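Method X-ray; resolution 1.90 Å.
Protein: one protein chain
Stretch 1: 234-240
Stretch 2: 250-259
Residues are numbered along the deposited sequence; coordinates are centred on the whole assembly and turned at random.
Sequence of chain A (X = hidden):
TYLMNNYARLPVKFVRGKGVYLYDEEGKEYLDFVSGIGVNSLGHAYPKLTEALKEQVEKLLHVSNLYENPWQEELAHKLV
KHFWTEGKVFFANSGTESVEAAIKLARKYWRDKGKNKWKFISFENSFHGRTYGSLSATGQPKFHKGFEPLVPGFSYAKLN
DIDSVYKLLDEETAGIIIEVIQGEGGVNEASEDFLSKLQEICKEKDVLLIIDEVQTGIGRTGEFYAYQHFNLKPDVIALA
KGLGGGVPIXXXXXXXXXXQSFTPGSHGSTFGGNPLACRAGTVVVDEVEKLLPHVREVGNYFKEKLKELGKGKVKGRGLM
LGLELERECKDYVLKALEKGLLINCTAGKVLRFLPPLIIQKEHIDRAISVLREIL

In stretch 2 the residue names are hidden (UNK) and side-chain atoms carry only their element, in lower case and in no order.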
# COMPACT_ATOMS: atom_id res chain seq x y z
N PRO A 234 -24.24 4.30 0.10
CA PRO A 234 -23.03 4.86 0.71
C PRO A 234 -22.43 6.04 -0.05
O PRO A 234 -22.52 6.14 -1.27
CB PRO A 234 -22.08 3.66 0.74
CG PRO A 234 -22.51 2.86 -0.47
CD PRO A 234 -24.02 2.92 -0.37
N ASP A 235 -21.83 6.96 0.70
CA ASP A 235 -21.20 8.13 0.11
C ASP A 235 -19.81 7.72 -0.39
O ASP A 235 -19.31 8.25 -1.37
CB ASP A 235 -21.11 9.24 1.15
CG ASP A 235 -22.47 9.66 1.67
OD1 ASP A 235 -23.22 10.30 0.91
OD2 ASP A 235 -22.80 9.34 2.83
N VAL A 236 -19.21 6.76 0.31
CA VAL A 236 -17.89 6.27 -0.05
C VAL A 236 -17.74 4.79 0.32
O VAL A 236 -18.25 4.35 1.35
CB VAL A 236 -16.76 7.03 0.70
CG1 VAL A 236 -15.39 6.59 0.16
CG2 VAL A 236 -16.93 8.53 0.54
N ILE A 237 -17.06 4.03 -0.53
CA ILE A 237 -16.80 2.63 -0.21
C ILE A 237 -15.31 2.38 -0.47
O ILE A 237 -14.71 3.06 -1.30
CB ILE A 237 -17.64 1.64 -1.05
CG1 ILE A 237 -17.31 1.78 -2.54
CG2 ILE A 237 -19.13 1.88 -0.79
CD1 ILE A 237 -17.96 0.71 -3.40
N ALA A 238 -14.73 1.43 0.26
CA ALA A 238 -13.33 1.09 0.09
C ALA A 238 -13.26 -0.33 -0.48
O ALA A 238 -14.03 -1.19 -0.07
CB ALA A 238 -12.60 1.16 1.43
N LEU A 239 -12.35 -0.55 -1.42
CA LEU A 239 -12.21 -1.86 -2.06
C LEU A 239 -10.75 -2.26 -2.12
O LEU A 239 -9.87 -1.40 -2.13
CB LEU A 239 -12.76 -1.81 -3.48
CG LEU A 239 -14.24 -1.47 -3.70
CD1 LEU A 239 -14.44 -1.07 -5.15
CD2 LEU A 239 -15.12 -2.66 -3.32
N ALA A 240 -10.50 -3.56 -2.19
CA ALA A 240 -9.15 -4.10 -2.32
C ALA A 240 -9.22 -5.62 -2.39
O ALA A 240 -10.18 -6.18 -2.93
CB ALA A 240 -8.29 -3.66 -1.13
N UNK A 250 -6.03 -1.33 -4.59
CA UNK A 250 -7.00 -0.85 -3.64
C UNK A 250 -7.69 0.35 -4.28
O UNK A 250 -7.22 0.86 -5.29
N UNK A 251 -8.79 0.79 -3.70
CA UNK A 251 -9.48 1.95 -4.24
C UNK A 251 -10.64 2.38 -3.39
O UNK A 251 -11.17 1.61 -2.58
c UNK A 251 -9.98 1.65 -5.65
N UNK A 252 -11.02 3.64 -3.55
CA UNK A 252 -12.20 4.14 -2.88
C UNK A 252 -13.04 4.66 -4.04
O UNK A 252 -12.51 5.14 -5.04
c UNK A 252 -11.92 5.29 -1.89
c UNK A 252 -11.23 7.73 -1.73
c UNK A 252 -11.26 6.47 -2.60
c UNK A 252 -11.10 4.78 -0.72
N UNK A 253 -14.35 4.51 -3.90
CA UNK A 253 -15.29 4.98 -4.90
C UNK A 253 -16.19 5.89 -4.09
O UNK A 253 -16.69 5.48 -3.04
c UNK A 253 -16.87 4.06 -6.78
c UNK A 253 -16.08 3.81 -5.49
c UNK A 253 -17.96 5.10 -6.54
c UNK A 253 -17.46 2.76 -7.28
N UNK A 254 -16.37 7.11 -4.56
CA UNK A 254 -17.20 8.08 -3.85
C UNK A 254 -18.15 8.77 -4.81
O UNK A 254 -17.79 9.08 -5.94
c UNK A 254 -16.31 9.13 -3.16
N UNK A 255 -19.37 9.01 -4.36
CA UNK A 255 -20.32 9.68 -5.23
C UNK A 255 -19.76 11.04 -5.61
O UNK A 255 -18.98 11.64 -4.85
n UNK A 255 -23.33 11.28 -1.49
c UNK A 255 -23.15 10.42 -2.65
n UNK A 255 -23.58 13.31 -0.44
c UNK A 255 -23.44 12.61 -1.55
n UNK A 255 -23.41 13.23 -2.73
c UNK A 255 -21.77 10.58 -3.28
c UNK A 255 -21.70 9.78 -4.56
N UNK A 256 -20.12 11.51 -6.80
CA UNK A 256 -19.68 12.78 -7.37
C UNK A 256 -19.44 13.96 -6.43
O UNK A 256 -18.38 14.58 -6.46
c UNK A 256 -20.67 13.23 -8.44
o UNK A 256 -18.69 13.77 -10.29
o UNK A 256 -19.00 11.88 -11.36
c UNK A 256 -20.61 12.47 -9.74
c UNK A 256 -19.34 12.72 -10.51
N UNK A 257 -20.44 14.28 -5.62
CA UNK A 257 -20.33 15.43 -4.73
C UNK A 257 -19.21 15.33 -3.70
O UNK A 257 -18.55 16.32 -3.40
c UNK A 257 -21.54 16.82 -3.01
o UNK A 257 -23.11 18.23 -1.95
o UNK A 257 -23.53 16.07 -1.97
c UNK A 257 -22.82 17.06 -2.26
c UNK A 257 -21.64 15.68 -4.00
N UNK A 258 -19.00 14.15 -3.14
CA UNK A 258 -17.94 13.99 -2.15
C UNK A 258 -16.59 13.95 -2.86
O UNK A 258 -15.63 14.60 -2.43
c UNK A 258 -18.15 12.71 -1.31
c UNK A 258 -17.04 12.57 -0.28
c UNK A 258 -19.50 12.77 -0.61
N UNK A 259 -16.52 13.21 -3.96
CA UNK A 259 -15.29 13.07 -4.73
C UNK A 259 -14.67 14.40 -5.11
O UNK A 259 -13.45 14.50 -5.28
c UNK A 259 -15.56 12.24 -5.98
O HOH W 1 -24.71 12.56 2.36

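Position 250 has no side-chain atoms, and its CA lies 3.3 Å from Leu239 O and 4.0 Å from Ala240 CB: glycine. A CB here would stand about 3.6 Å from Leu239 O, close but not a clash, so the geometry alone does not demand glycine; what it shows is the CA packed against that oxygen.

Position 251 carries a single carbon. Its backbone does the work: Leu239 N donates to the O of 251 (2.7 Å), and the N of 251 donates to Leu239 O (2.9 Å). The residue is alanine, and its small methyl lies on the same face of the sheet as the side chain of Leu239.

At 252 four carbons fork at the first, one arm being two carbons long. The forked carbon, CB, lies 4.2 Å from Val236 CG1, and the one-carbon arm reaches Ala238 CB at 4.5 Å. This is isoleucine, with chi1 p and chi2 t. Branching at CB suits an extended strand and puts bulk beside the small Ala238.

Position 253 also has four carbons, but the fork comes at the second. Ile237 N donates to the O of 253 (2.9 Å) and the N of 253 to Ile237 O (3.0 Å), while the CB of 253 packs 3.8 Å from Ile237 CG1. The residue is leucine, on the face shared with Leu239.

Position 254 has one carbon, its CB, resting 3.8 Å from Val236 CG2: alanine, making a modest apolar contact in a buried place.

At 255 three carbons lead to a nitrogen and then to a carbon bearing two more nitrogens. The backbone N donates to Asp235 O (3.1 Å), and the chain nitrogen lies 2.6 Å from Asp235 OD1. This is arginine, whose guanidinium turns its edge to the carboxylate in a salt bridge through NE.

Positions 256 and 257 each have three carbons, the third carrying two oxygens, and neither touches stretch 1; both are glutamate. The charge of Glu256 suits its partly exposed place. Glu257 OE1 accepts from Arg255 NH1 at 2.9 Å, so the arginine bridges two acids.

Position 258 has one carbon bearing two more, one of these lying 4.1 Å from Val236 CG2: valine, pointing toward stretch 1 in an apolar helical contact.

Position 259 has one carbon and no contact: alanine, whose small side chain fits a buried helical site.

The contact is thus an antiparallel strand pair. Paired backbone hydrogen bonds at Ile237–Leu253 and Leu239–Ala251 set the register, and apolar side chains pack on both faces. Beyond the last bridge, Arg255 binds Asp235 through both backbone and side chain, fastening the end where the strand gives way to helix.

Stretch 2 (250-259) GAILAREEVA
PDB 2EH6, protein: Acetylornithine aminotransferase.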